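Local coordinates for protein fructosyl amine:oxygen oxidoreductase (Neosartorya fumigata, PDB 4WCT) that probably catalyses the FAD-dependent oxidative deglycation of fructosyl amines (Amadori products), using oxygen as the electron acceptor, at residues L22-A33 against R47-D56; W36-R47 against P394-E405. One frame throughout, in Å; residues are numbered along the deposited sequence.

Contact 1 (L22-A33 against R47-D56). With FAD (flavin-adenine dinucleotide), chain C.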
loop_
_atom_site.group_PDB
_atom_site.type_symbol
_atom_site.label_atom_id
_atom_site.label_comp_id
_atom_site.label_asym_id
_atom_site.label_seq_id
_atom_site.Cartn_x
_atom_site.Cartn_y
_atom_site.Cartn_z
ATOM N N LEU A 22 -26.530 5.057 -14.700
ATOM C CA LEU A 22 -25.833 5.662 -13.568
ATOM C C LEU A 22 -26.169 7.154 -13.463
ATOM O O LEU A 22 -26.081 7.894 -14.438
ATOM C CB LEU A 22 -24.315 5.493 -13.706
ATOM C CG LEU A 22 -23.508 6.032 -12.523
ATOM C CD1 LEU A 22 -23.689 5.133 -11.314
ATOM C CD2 LEU A 22 -22.030 6.161 -12.890
ATOM N N SER A 23 -26.457 7.578 -12.246
ATOM C CA SER A 23 -26.637 8.973 -11.905
ATOM C C SER A 23 -26.211 9.158 -10.465
ATOM O O SER A 23 -26.021 8.183 -9.733
ATOM C CB SER A 23 -28.119 9.382 -12.068
ATOM O OG SER A 23 -28.910 8.992 -10.954
ATOM N N THR A 24 -26.188 10.402 -10.012
ATOM C CA THR A 24 -25.845 10.679 -8.636
ATOM C C THR A 24 -26.904 10.210 -7.645
ATOM O O THR A 24 -26.662 10.154 -6.437
ATOM C CB THR A 24 -25.632 12.180 -8.449
ATOM O OG1 THR A 24 -26.674 12.877 -9.138
ATOM C CG2 THR A 24 -24.304 12.583 -9.031
ATOM N N GLU A 25 -28.081 9.849 -8.146
ATOM C CA GLU A 25 -29.093 9.260 -7.293
ATOM C C GLU A 25 -28.970 7.735 -7.164
ATOM O O GLU A 25 -29.657 7.140 -6.329
ATOM C CB GLU A 25 -30.491 9.599 -7.824
ATOM C CG GLU A 25 -30.829 11.064 -7.659
ATOM C CD GLU A 25 -29.994 11.947 -8.564
ATOM O OE1 GLU A 25 -30.014 11.728 -9.797
ATOM O OE2 GLU A 25 -29.257 12.812 -8.037
ATOM N N SER A 26 -28.090 7.129 -7.955
ATOM C CA SER A 26 -27.880 5.673 -7.934
ATOM C C SER A 26 -27.310 5.257 -6.572
ATOM O O SER A 26 -26.319 5.839 -6.111
ATOM C CB SER A 26 -26.893 5.228 -9.023
ATOM O OG SER A 26 -27.288 5.538 -10.359
ATOM N N SER A 27 -27.849 4.188 -5.987
ATOM C CA SER A 27 -27.294 3.627 -4.762
ATOM C C SER A 27 -25.983 2.893 -5.069
ATOM O O SER A 27 -25.844 2.255 -6.122
ATOM C CB SER A 27 -28.288 2.678 -4.083
ATOM O OG SER A 27 -28.614 1.605 -4.945
ATOM N N ILE A 28 -24.977 3.211 -4.254
ATOM C CA ILE A 28 -23.655 2.626 -4.358
ATOM C C ILE A 28 -23.249 1.951 -3.061
ATOM O O ILE A 28 -23.450 2.512 -1.980
ATOM C CB ILE A 28 -22.621 3.717 -4.726
ATOM C CG1 ILE A 28 -23.026 4.356 -6.059
ATOM C CG2 ILE A 28 -21.245 3.080 -4.925
ATOM C CD1 ILE A 28 -22.291 5.617 -6.352
ATOM N N ILE A 29 -22.638 0.769 -3.185
ATOM C CA ILE A 29 -21.998 0.083 -2.048
ATOM C C ILE A 29 -20.503 -0.017 -2.324
ATOM O O ILE A 29 -20.097 -0.283 -3.453
ATOM C CB ILE A 29 -22.546 -1.351 -1.833
ATOM C CG1 ILE A 29 -23.876 -1.308 -1.083
ATOM C CG2 ILE A 29 -21.567 -2.209 -1.055
ATOM C CD1 ILE A 29 -24.698 -2.547 -1.330
ATOM N N VAL A 30 -19.714 0.405 -1.342
ATOM C CA VAL A 30 -18.255 0.254 -1.394
ATOM C C VAL A 30 -17.879 -0.773 -0.373
ATOM O O VAL A 30 -18.249 -0.657 0.806
ATOM C CB VAL A 30 -17.547 1.568 -1.022
ATOM C CG1 VAL A 30 -16.028 1.335 -0.903
ATOM C CG2 VAL A 30 -17.922 2.701 -1.991
ATOM N N ILE A 31 -17.240 -1.846 -0.831
ATOM C CA ILE A 31 -16.780 -2.896 0.041
ATOM C C ILE A 31 -15.311 -2.627 0.380
ATOM O O ILE A 31 -14.413 -2.772 -0.465
ATOM C CB ILE A 31 -16.920 -4.284 -0.625
ATOM C CG1 ILE A 31 -18.362 -4.543 -1.124
ATOM C CG2 ILE A 31 -16.423 -5.381 0.284
ATOM C CD1 ILE A 31 -18.489 -5.739 -2.043
ATOM N N GLY A 32 -15.092 -2.310 1.644
ATOM C CA GLY A 32 -13.776 -1.986 2.189
ATOM C C GLY A 32 -13.590 -0.487 2.441
ATOM O O GLY A 32 -13.556 0.331 1.501
ATOM N N ALA A 33 -13.504 -0.148 3.700
ATOM C CA ALA A 33 -13.286 1.251 4.184
ATOM C C ALA A 33 -11.811 1.454 4.553
ATOM O O ALA A 33 -11.470 1.897 5.664
ATOM C CB ALA A 33 -14.176 1.531 5.374
ATOM N N ARG A 47 -18.705 14.502 -5.449
ATOM C CA ARG A 47 -19.338 14.528 -6.761
ATOM C C ARG A 47 -20.864 14.564 -6.676
ATOM O O ARG A 47 -21.529 14.596 -7.718
ATOM C CB ARG A 47 -18.894 13.328 -7.597
ATOM C CG ARG A 47 -17.479 13.494 -8.108
ATOM C CD ARG A 47 -16.997 12.308 -8.913
ATOM N NE ARG A 47 -15.573 12.410 -9.095
ATOM C CZ ARG A 47 -14.906 11.927 -10.143
ATOM N NH1 ARG A 47 -15.523 11.227 -11.096
ATOM N NH2 ARG A 47 -13.585 12.030 -10.159
ATOM N N GLY A 48 -21.398 14.481 -5.468
ATOM C CA GLY A 48 -22.837 14.655 -5.229
ATOM C C GLY A 48 -23.642 13.362 -5.205
ATOM O O GLY A 48 -24.875 13.376 -5.395
ATOM N N TYR A 49 -22.955 12.222 -5.081
ATOM C CA TYR A 49 -23.635 10.959 -4.905
ATOM C C TYR A 49 -24.193 10.875 -3.510
ATOM O O TYR A 49 -23.449 10.907 -2.529
ATOM C CB TYR A 49 -22.708 9.764 -5.177
ATOM C CG TYR A 49 -22.328 9.583 -6.616
ATOM C CD1 TYR A 49 -21.306 10.315 -7.187
ATOM C CD2 TYR A 49 -23.048 8.733 -7.441
ATOM C CE1 TYR A 49 -20.920 10.102 -8.494
ATOM C CE2 TYR A 49 -22.675 8.525 -8.739
ATOM C CZ TYR A 49 -21.657 9.251 -9.280
ATOM O OH TYR A 49 -21.364 9.068 -10.601
ATOM N N LYS A 50 -25.518 10.828 -3.413
ATOM C CA LYS A 50 -26.223 11.013 -2.161
ATOM C C LYS A 50 -26.478 9.726 -1.409
ATOM O O LYS A 50 -26.797 9.764 -0.232
ATOM C CB LYS A 50 -27.591 11.667 -2.428
ATOM C CG LYS A 50 -27.503 13.081 -2.968
ATOM C CD LYS A 50 -26.809 14.008 -1.989
ATOM C CE LYS A 50 -27.146 15.466 -2.286
ATOM N NZ LYS A 50 -26.851 16.338 -1.115
ATOM N N ASP A 51 -26.269 8.585 -2.063
ATOM C CA ASP A 51 -26.641 7.289 -1.483
ATOM C C ASP A 51 -25.492 6.307 -1.569
ATOM O O ASP A 51 -25.408 5.494 -2.495
ATOM C CB ASP A 51 -27.862 6.739 -2.209
ATOM C CG ASP A 51 -28.417 5.482 -1.554
ATOM O OD1 ASP A 51 -27.858 5.007 -0.545
ATOM O OD2 ASP A 51 -29.442 4.985 -2.039
ATOM N N VAL A 52 -24.524 6.516 -0.684
ATOM C CA VAL A 52 -23.321 5.667 -0.674
ATOM C C VAL A 52 -23.227 4.995 0.688
ATOM O O VAL A 52 -23.297 5.654 1.728
ATOM C CB VAL A 52 -22.074 6.521 -0.953
ATOM C CG1 VAL A 52 -20.826 5.654 -0.933
ATOM C CG2 VAL A 52 -22.197 7.267 -2.265
ATOM N N THR A 53 -22.978 3.681 0.685
ATOM C CA THR A 53 -22.824 2.897 1.893
ATOM C C THR A 53 -21.508 2.120 1.782
ATOM O O THR A 53 -21.280 1.493 0.766
ATOM C CB THR A 53 -23.961 1.875 2.040
ATOM O OG1 THR A 53 -25.203 2.587 2.107
ATOM C CG2 THR A 53 -23.771 1.039 3.311
ATOM N N VAL A 54 -20.672 2.238 2.815
ATOM C CA VAL A 54 -19.384 1.580 2.880
ATOM C C VAL A 54 -19.411 0.495 3.937
ATOM O O VAL A 54 -19.842 0.743 5.056
ATOM C CB VAL A 54 -18.259 2.565 3.214
ATOM C CG1 VAL A 54 -16.895 1.869 3.084
ATOM C CG2 VAL A 54 -18.314 3.780 2.311
ATOM N N LEU A 55 -19.036 -0.723 3.551
ATOM C CA LEU A 55 -19.065 -1.868 4.456
ATOM C C LEU A 55 -17.637 -2.303 4.815
ATOM O O LEU A 55 -16.817 -2.454 3.923
ATOM C CB LEU A 55 -19.745 -3.049 3.795
ATOM C CG LEU A 55 -21.181 -2.839 3.289
ATOM C CD1 LEU A 55 -21.661 -4.015 2.454
ATOM C CD2 LEU A 55 -22.063 -2.622 4.507
ATOM N N ASP A 56 -17.372 -2.539 6.088
ATOM C CA ASP A 56 -16.058 -3.098 6.509
ATOM C C ASP A 56 -16.256 -3.933 7.747
ATOM O O ASP A 56 -16.989 -3.529 8.646
ATOM C CB ASP A 56 -15.078 -1.932 6.819
ATOM C CG ASP A 56 -13.598 -2.340 6.726
ATOM O OD1 ASP A 56 -13.151 -3.164 7.537
ATOM O OD2 ASP A 56 -12.874 -1.740 5.902
HETATM P PA FAD C . -6.340 -1.545 2.600
HETATM O O1A FAD C . -5.825 -0.183 2.966
HETATM O O2A FAD C . -5.710 -2.777 3.170
HETATM O O5B FAD C . -7.874 -1.536 2.943
HETATM C C5B FAD C . -8.663 -2.713 2.711
HETATM C C4B FAD C . -9.902 -2.623 3.596
HETATM O O4B FAD C . -10.834 -3.689 3.222
HETATM C C3B FAD C . -9.621 -2.778 5.087
HETATM O O3B FAD C . -10.125 -1.672 5.853
HETATM C C2B FAD C . -10.334 -4.082 5.457
HETATM O O2B FAD C . -10.792 -4.170 6.804
HETATM C C1B FAD C . -11.443 -4.145 4.405
HETATM N N9A FAD C . -11.929 -5.527 4.197
HETATM C C8A FAD C . -11.212 -6.665 4.213
HETATM N N7A FAD C . -12.021 -7.738 4.048
HETATM C C5A FAD C . -13.266 -7.237 3.837
HETATM C C6A FAD C . -14.590 -7.820 3.661
HETATM N N6A FAD C . -14.749 -9.154 3.598
HETATM N N1A FAD C . -15.633 -6.965 3.594
HETATM C C2A FAD C . -15.507 -5.632 3.632
HETATM N N3A FAD C . -14.321 -5.035 3.833
HETATM C C4A FAD C . -13.204 -5.796 3.944
HETATM N N1 FAD C . 2.304 2.013 -0.399
HETATM C C2 FAD C . 2.874 3.236 -0.685
HETATM O O2 FAD C . 2.300 3.949 -1.506
HETATM N N3 FAD C . 3.939 3.684 -0.016
HETATM C C4 FAD C . 4.604 2.912 0.869
HETATM O O4 FAD C . 5.623 3.288 1.512
HETATM C C4X FAD C . 4.075 1.600 1.200
HETATM N N5 FAD C . 4.702 0.801 2.103
HETATM C C5X FAD C . 4.039 -0.306 2.561
HETATM C C6 FAD C . 4.521 -1.030 3.647
HETATM C C7 FAD C . 3.898 -2.203 4.028
HETATM C C7M FAD C . 4.390 -2.918 5.235
HETATM C C8 FAD C . 2.687 -2.639 3.322
HETATM C C8M FAD C . 1.944 -3.864 3.712
HETATM C C9 FAD C . 2.142 -1.878 2.317
HETATM C C9A FAD C . 2.803 -0.753 1.871
HETATM N N10 FAD C . 2.305 -0.027 0.785
HETATM C C10 FAD C . 2.879 1.213 0.499
HETATM C "C1'" FAD C . 1.147 -0.407 -0.011
HETATM C "C2'" FAD C . -0.140 0.253 0.457
HETATM O "O2'" FAD C . -0.203 0.089 1.867
HETATM C "C3'" FAD C . -1.323 -0.443 -0.230
HETATM O "O3'" FAD C . -1.069 -0.566 -1.637
HETATM C "C4'" FAD C . -2.638 0.305 0.007
HETATM O "O4'" FAD C . -2.730 0.685 1.379
HETATM C "C5'" FAD C . -3.782 -0.643 -0.330
HETATM O "O5'" FAD C . -5.015 0.055 -0.160
HETATM P P FAD C . -6.398 -0.761 -0.222
HETATM O O1P FAD C . -7.517 0.222 0.038
HETATM O O2P FAD C . -6.365 -1.583 -1.488
HETATM O O3P FAD C . -6.282 -1.765 1.026
HETATM O O HOH W 1 -25.721 7.985 -4.773
HETATM O O HOH W 2 -30.661 6.372 -4.212
HETATM O O HOH W 3 -25.969 2.768 -0.651
#
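Asp-56 OD2 accepts the backbone N-H of Ala-33 at 2.8 Å through its anti lone pair, and it also takes the hydroxyl of FAD O3B. Asp-56 OD1 receives FAD O2B at 2.7 Å, and His-58 N donates to the same oxygen. With CG anti to the backbone N (chi1 -158°), the carboxylate is carried to the end of strand 28-31, where Gly-32 CA lies 3.5 Å from FAD N3A.

Behind this site the strands 28-31 and 52-56 run parallel, their short axes 22° apart. Alternating bonds from Ile-28 N to Asp-51 O through Gly-32 N to Leu-55 O set the register. One face carries Val-30 and Val-54, lying side by side with Val-30 CB 4.1 Å from Val-54 CG2; Ala-33 CB packs on Val-54 CG1. The other carries Ile-29 against Leu-55.

At the far end Thr-24 CG2 sits over the Tyr-49 ring, 4.1 Å from its centroid and 4° off the normal, a CH-pi contact. Ile-28 CD1 meets Tyr-49 CD2 obliquely at 3.4 Å, while the phenol oxygen bonds to Glu-405.

Paired oxygens of one acidic side chain thus hold both ribose hydroxyls of the adenosine half, as in Rossmann-type FAD-binding folds.

Contact 2 (W36-R47 against P394-E405). With FAD (flavin-adenine dinucleotide), chain C.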
loop_
_atom_site.group_PDB
_atom_site.type_symbol
_atom_site.label_atom_id
_atom_site.label_comp_id
_atom_site.label_asym_id
_atom_site.label_seq_id
_atom_site.Cartn_x
_atom_site.Cartn_y
_atom_site.Cartn_z
ATOM N N TRP A 36 -8.231 2.894 -0.188
ATOM C CA TRP A 36 -8.909 3.230 -1.423
ATOM C C TRP A 36 -10.419 3.398 -1.281
ATOM O O TRP A 36 -11.012 4.286 -1.914
ATOM C CB TRP A 36 -8.593 2.222 -2.513
ATOM C CG TRP A 36 -7.149 2.186 -2.974
ATOM C CD1 TRP A 36 -6.085 2.926 -2.478
ATOM C CD2 TRP A 36 -6.653 1.501 -4.125
ATOM N NE1 TRP A 36 -4.948 2.697 -3.248
ATOM C CE2 TRP A 36 -5.288 1.867 -4.284
ATOM C CE3 TRP A 36 -7.237 0.638 -5.076
ATOM C CZ2 TRP A 36 -4.498 1.360 -5.309
ATOM C CZ3 TRP A 36 -6.446 0.164 -6.112
ATOM C CH2 TRP A 36 -5.098 0.534 -6.223
ATOM N N GLY A 37 -10.995 2.660 -0.329
ATOM C CA GLY A 37 -12.413 2.746 -0.032
ATOM C C GLY A 37 -12.799 4.062 0.579
ATOM O O GLY A 37 -13.791 4.665 0.163
ATOM N N CYS A 38 -11.992 4.576 1.502
ATOM C CA CYS A 38 -12.296 5.870 2.091
ATOM C C CYS A 38 -12.075 6.970 1.079
ATOM O O CYS A 38 -12.846 7.928 1.055
ATOM C CB CYS A 38 -11.498 6.117 3.375
ATOM S SG CYS A 38 -11.989 5.091 4.777
ATOM N N SER A 39 -11.035 6.855 0.249
ATOM C CA SER A 39 -10.816 7.852 -0.791
ATOM C C SER A 39 -12.003 7.866 -1.740
ATOM O O SER A 39 -12.479 8.932 -2.146
ATOM C CB SER A 39 -9.520 7.590 -1.559
ATOM O OG SER A 39 -9.238 8.596 -2.530
ATOM N N THR A 40 -12.439 6.677 -2.162
ATOM C CA THR A 40 -13.575 6.554 -3.072
ATOM C C THR A 40 -14.849 7.154 -2.455
ATOM O O THR A 40 -15.529 7.965 -3.095
ATOM C CB THR A 40 -13.802 5.086 -3.437
ATOM O OG1 THR A 40 -12.657 4.571 -4.129
ATOM C CG2 THR A 40 -15.036 4.931 -4.304
ATOM N N ALA A 41 -15.083 6.899 -1.175
ATOM C CA ALA A 41 -16.293 7.404 -0.516
ATOM C C ALA A 41 -16.264 8.940 -0.537
ATOM O O ALA A 41 -17.269 9.600 -0.829
ATOM C CB ALA A 41 -16.356 6.898 0.906
ATOM N N LEU A 42 -15.118 9.500 -0.210
ATOM C CA LEU A 42 -14.963 10.954 -0.209
ATOM C C LEU A 42 -15.199 11.564 -1.578
ATOM O O LEU A 42 -15.960 12.532 -1.713
ATOM C CB LEU A 42 -13.589 11.345 0.316
ATOM C CG LEU A 42 -13.240 12.835 0.251
ATOM C CD1 LEU A 42 -14.101 13.590 1.241
ATOM C CD2 LEU A 42 -11.761 12.902 0.607
ATOM N N HIS A 43 -14.603 10.990 -2.613
ATOM C CA HIS A 43 -14.763 11.529 -3.965
ATOM C C HIS A 43 -16.195 11.388 -4.477
ATOM O O HIS A 43 -16.716 12.327 -5.077
ATOM C CB HIS A 43 -13.802 10.861 -4.925
ATOM C CG HIS A 43 -12.427 11.413 -4.856
ATOM N ND1 HIS A 43 -11.968 12.356 -5.750
ATOM C CD2 HIS A 43 -11.384 11.126 -4.034
ATOM C CE1 HIS A 43 -10.726 12.676 -5.440
ATOM N NE2 HIS A 43 -10.349 11.953 -4.399
ATOM N N LEU A 44 -16.868 10.290 -4.136
ATOM C CA LEU A 44 -18.275 10.122 -4.559
ATOM C C LEU A 44 -19.152 11.163 -3.848
ATOM O O LEU A 44 -19.956 11.842 -4.499
ATOM C CB LEU A 44 -18.783 8.727 -4.230
ATOM C CG LEU A 44 -18.209 7.598 -5.094
ATOM C CD1 LEU A 44 -18.646 6.247 -4.570
ATOM C CD2 LEU A 44 -18.581 7.778 -6.563
ATOM N N ALA A 45 -18.918 11.368 -2.562
ATOM C CA ALA A 45 -19.640 12.430 -1.838
ATOM C C ALA A 45 -19.419 13.812 -2.430
ATOM O O ALA A 45 -20.377 14.596 -2.625
ATOM C CB ALA A 45 -19.301 12.418 -0.368
ATOM N N ARG A 46 -18.182 14.129 -2.760
ATOM C CA ARG A 46 -17.875 15.428 -3.358
ATOM C C ARG A 46 -18.547 15.594 -4.712
ATOM O O ARG A 46 -18.859 16.720 -5.103
ATOM C CB ARG A 46 -16.367 15.623 -3.506
ATOM C CG ARG A 46 -15.678 15.850 -2.171
ATOM C CD ARG A 46 -14.172 15.955 -2.338
ATOM N NE ARG A 46 -13.514 16.435 -1.140
ATOM C CZ ARG A 46 -12.198 16.428 -0.983
ATOM N NH1 ARG A 46 -11.433 15.942 -1.944
ATOM N NH2 ARG A 46 -11.654 16.902 0.129
ATOM N N ARG A 47 -18.705 14.502 -5.449
ATOM C CA ARG A 47 -19.338 14.528 -6.761
ATOM C C ARG A 47 -20.864 14.564 -6.676
ATOM O O ARG A 47 -21.529 14.596 -7.718
ATOM C CB ARG A 47 -18.894 13.328 -7.597
ATOM C CG ARG A 47 -17.479 13.494 -8.108
ATOM C CD ARG A 47 -16.997 12.308 -8.913
ATOM N NE ARG A 47 -15.573 12.410 -9.095
ATOM C CZ ARG A 47 -14.906 11.927 -10.143
ATOM N NH1 ARG A 47 -15.523 11.227 -11.096
ATOM N NH2 ARG A 47 -13.585 12.030 -10.159
ATOM N N PRO A 394 -4.992 10.429 -1.798
ATOM C CA PRO A 394 -5.818 11.633 -2.000
ATOM C C PRO A 394 -6.644 11.570 -3.295
ATOM O O PRO A 394 -7.724 12.165 -3.345
ATOM C CB PRO A 394 -4.791 12.756 -2.109
ATOM C CG PRO A 394 -3.557 12.229 -1.451
ATOM C CD PRO A 394 -3.559 10.753 -1.781
ATOM N N THR A 395 -6.153 10.865 -4.307
ATOM C CA THR A 395 -6.661 10.968 -5.668
ATOM C C THR A 395 -7.197 9.654 -6.207
ATOM O O THR A 395 -7.899 9.643 -7.196
ATOM C CB THR A 395 -5.553 11.486 -6.625
ATOM O OG1 THR A 395 -4.283 10.879 -6.265
ATOM C CG2 THR A 395 -5.445 12.976 -6.512
ATOM N N ILE A 396 -6.870 8.540 -5.551
ATOM C CA ILE A 396 -7.264 7.245 -6.115
ATOM C C ILE A 396 -8.796 7.094 -6.198
ATOM O O ILE A 396 -9.329 6.582 -7.193
ATOM C CB ILE A 396 -6.619 6.074 -5.349
ATOM C CG1 ILE A 396 -6.700 4.787 -6.195
ATOM C CG2 ILE A 396 -7.268 5.929 -3.995
ATOM C CD1 ILE A 396 -5.709 4.727 -7.326
ATOM N N GLY A 397 -9.512 7.676 -5.242
ATOM C CA GLY A 397 -10.958 7.707 -5.311
ATOM C C GLY A 397 -11.490 8.463 -6.510
ATOM O O GLY A 397 -12.578 8.158 -6.993
ATOM N N GLY A 398 -10.763 9.476 -6.996
ATOM C CA GLY A 398 -11.216 10.162 -8.213
ATOM C C GLY A 398 -11.064 9.299 -9.450
ATOM O O GLY A 398 -11.892 9.356 -10.356
ATOM N N PHE A 399 -9.923 8.628 -9.574
ATOM C CA PHE A 399 -9.747 7.652 -10.645
ATOM C C PHE A 399 -10.779 6.543 -10.568
ATOM O O PHE A 399 -11.371 6.152 -11.602
ATOM C CB PHE A 399 -8.339 7.060 -10.623
ATOM C CG PHE A 399 -7.292 8.029 -10.985
ATOM C CD1 PHE A 399 -7.088 8.389 -12.314
ATOM C CD2 PHE A 399 -6.493 8.597 -10.006
ATOM C CE1 PHE A 399 -6.104 9.313 -12.657
ATOM C CE2 PHE A 399 -5.514 9.513 -10.345
ATOM C CZ PHE A 399 -5.279 9.832 -11.671
ATOM N N ILE A 400 -11.053 6.053 -9.350
ATOM C CA ILE A 400 -12.065 5.006 -9.180
ATOM C C ILE A 400 -13.484 5.520 -9.547
ATOM O O ILE A 400 -14.226 4.845 -10.284
ATOM C CB ILE A 400 -12.039 4.451 -7.744
ATOM C CG1 ILE A 400 -10.719 3.683 -7.483
ATOM C CG2 ILE A 400 -13.243 3.542 -7.488
ATOM C CD1 ILE A 400 -10.348 3.532 -6.034
ATOM N N ALA A 401 -13.839 6.716 -9.091
ATOM C CA ALA A 401 -15.121 7.334 -9.483
ATOM C C ALA A 401 -15.210 7.550 -11.008
ATOM O O ALA A 401 -16.288 7.350 -11.627
ATOM C CB ALA A 401 -15.342 8.627 -8.733
ATOM N N ASP A 402 -14.092 7.923 -11.625
ATOM C CA ASP A 402 -14.043 8.110 -13.069
ATOM C C ASP A 402 -14.319 6.788 -13.792
ATOM O O ASP A 402 -15.048 6.731 -14.777
ATOM C CB ASP A 402 -12.669 8.629 -13.534
ATOM C CG ASP A 402 -12.450 10.121 -13.297
ATOM O OD1 ASP A 402 -13.394 10.869 -12.890
ATOM O OD2 ASP A 402 -11.291 10.554 -13.496
ATOM N N ALA A 403 -13.722 5.711 -13.310
ATOM C CA ALA A 403 -13.985 4.395 -13.871
ATOM C C ALA A 403 -15.463 3.979 -13.688
ATOM O O ALA A 403 -16.072 3.413 -14.596
ATOM C CB ALA A 403 -13.059 3.384 -13.226
ATOM N N LEU A 404 -16.053 4.302 -12.538
ATOM C CA LEU A 404 -17.474 4.058 -12.303
ATOM C C LEU A 404 -18.323 4.807 -13.338
ATOM O O LEU A 404 -19.306 4.261 -13.865
ATOM C CB LEU A 404 -17.888 4.516 -10.908
ATOM C CG LEU A 404 -19.301 4.157 -10.444
ATOM C CD1 LEU A 404 -19.453 2.670 -10.137
ATOM C CD2 LEU A 404 -19.715 4.993 -9.244
ATOM N N GLU A 405 -17.851 5.983 -13.711
ATOM C CA GLU A 405 -18.559 6.852 -14.647
ATOM C C GLU A 405 -18.116 6.668 -16.101
ATOM O O GLU A 405 -18.495 7.461 -16.963
ATOM C CB GLU A 405 -18.380 8.304 -14.223
ATOM C CG GLU A 405 -18.999 8.638 -12.881
ATOM C CD GLU A 405 -18.674 10.040 -12.363
ATOM O OE1 GLU A 405 -17.917 10.782 -13.007
ATOM O OE2 GLU A 405 -19.288 10.457 -11.379
HETATM P PA FAD C . -6.340 -1.545 2.600
HETATM O O1A FAD C . -5.825 -0.183 2.966
HETATM O O2A FAD C . -5.710 -2.777 3.170
HETATM O O5B FAD C . -7.874 -1.536 2.943
HETATM C C5B FAD C . -8.663 -2.713 2.711
HETATM C C4B FAD C . -9.902 -2.623 3.596
HETATM O O4B FAD C . -10.834 -3.689 3.222
HETATM C C3B FAD C . -9.621 -2.778 5.087
HETATM O O3B FAD C . -10.125 -1.672 5.853
HETATM C C2B FAD C . -10.334 -4.082 5.457
HETATM O O2B FAD C . -10.792 -4.170 6.804
HETATM C C1B FAD C . -11.443 -4.145 4.405
HETATM N N9A FAD C . -11.929 -5.527 4.197
HETATM C C8A FAD C . -11.212 -6.665 4.213
HETATM N N7A FAD C . -12.021 -7.738 4.048
HETATM C C5A FAD C . -13.266 -7.237 3.837
HETATM C C6A FAD C . -14.590 -7.820 3.661
HETATM N N6A FAD C . -14.749 -9.154 3.598
HETATM N N1A FAD C . -15.633 -6.965 3.594
HETATM C C2A FAD C . -15.507 -5.632 3.632
HETATM N N3A FAD C . -14.321 -5.035 3.833
HETATM C C4A FAD C . -13.204 -5.796 3.944
HETATM N N1 FAD C . 2.304 2.013 -0.399
HETATM C C2 FAD C . 2.874 3.236 -0.685
HETATM O O2 FAD C . 2.300 3.949 -1.506
HETATM N N3 FAD C . 3.939 3.684 -0.016
HETATM C C4 FAD C . 4.604 2.912 0.869
HETATM O O4 FAD C . 5.623 3.288 1.512
HETATM C C4X FAD C . 4.075 1.600 1.200
HETATM N N5 FAD C . 4.702 0.801 2.103
HETATM C C5X FAD C . 4.039 -0.306 2.561
HETATM C C6 FAD C . 4.521 -1.030 3.647
HETATM C C7 FAD C . 3.898 -2.203 4.028
HETATM C C7M FAD C . 4.390 -2.918 5.235
HETATM C C8 FAD C . 2.687 -2.639 3.322
HETATM C C8M FAD C . 1.944 -3.864 3.712
HETATM C C9 FAD C . 2.142 -1.878 2.317
HETATM C C9A FAD C . 2.803 -0.753 1.871
HETATM N N10 FAD C . 2.305 -0.027 0.785
HETATM C C10 FAD C . 2.879 1.213 0.499
HETATM C "C1'" FAD C . 1.147 -0.407 -0.011
HETATM C "C2'" FAD C . -0.140 0.253 0.457
HETATM O "O2'" FAD C . -0.203 0.089 1.867
HETATM C "C3'" FAD C . -1.323 -0.443 -0.230
HETATM O "O3'" FAD C . -1.069 -0.566 -1.637
HETATM C "C4'" FAD C . -2.638 0.305 0.007
HETATM O "O4'" FAD C . -2.730 0.685 1.379
HETATM C "C5'" FAD C . -3.782 -0.643 -0.330
HETATM O "O5'" FAD C . -5.015 0.055 -0.160
HETATM P P FAD C . -6.398 -0.761 -0.222
HETATM O O1P FAD C . -7.517 0.222 0.038
HETATM O O2P FAD C . -6.365 -1.583 -1.488
HETATM O O3P FAD C . -6.282 -1.765 1.026
#
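Ile-396 lies over one face of the Trp-36 indole, its CG1 3.8 Å from the centroid of the five-membered ring and 12° off the normal. The opposite face looks onto the FAD pyrophosphate, with O2P offset toward the rim. Trp-36 N donates to FAD O1P at 2.8 Å, while NE1 bonds to Gly-389 O.

One turn on, Ser-39 is a knob among Pro-394, Thr-395, Ile-396 and Gly-397. Its OG, anti to the backbone N, accepts from Gly-397 N at 2.9 Å and is also bonded to Met-393 O. Thr-40 OG1 donates to Trp-36 O from above the carbonyl plane, and Ile-400 crosses Thr-40 at about a right angle, its CD1 3.2 Å from Thr-40 OG1.

The His-43 ring lies flat against the backbone of Gly-397 and Gly-398: Gly-398 N is 3.2 Å above its plane, over the centre. At the ring edge NE2 donates almost straight (172°) to Pro-394 O, fixing the rotation of the imidazole.

The extended Arg-47 sets one guanidinium face on Ala-401 CB. NH1 and NH2 both grip Asp-402 OD1, at 2.8 Å from NH1, the guanidinium and carboxylate planes turned away from coplanar; a weak bond from NH1 to Glu-405 OE1 completes a salt-bridge network, and Tyr-49 OH holds Glu-405 OE2.

Gly-397 CA lies 3.6 Å from Thr-40 N; with no side chain there, the axes of segments 36-46 and 394-404 approach to 7.0 Å, crossing at -66°. Such a close crossing packs helix 393-404 on the helix that follows what is probably the glycine-rich turn of a Rossmann-type FAD-binding fold.

From the N terminus, strand 28-31 leads into helix 35-46 and then strand 52-56; contact 1 closes this short beta-alpha-beta crossover, with 13 residues between its segments. Contact 2 starts from the helix inside that crossover and closes a far longer loop of 346 residues, so the two cross along the chain rather than nest. Arg-47 belongs to both. Their centres lie about 10 Å apart, and they join directly where Tyr-49 OH meets Glu-405 OE2 at 2.6 Å, a probable hydrogen bond. Together they tie the central parallel strands to helix 393-404, and both touch FAD: contact 1 meets the adenosine half, contact 2 the pyrophosphate.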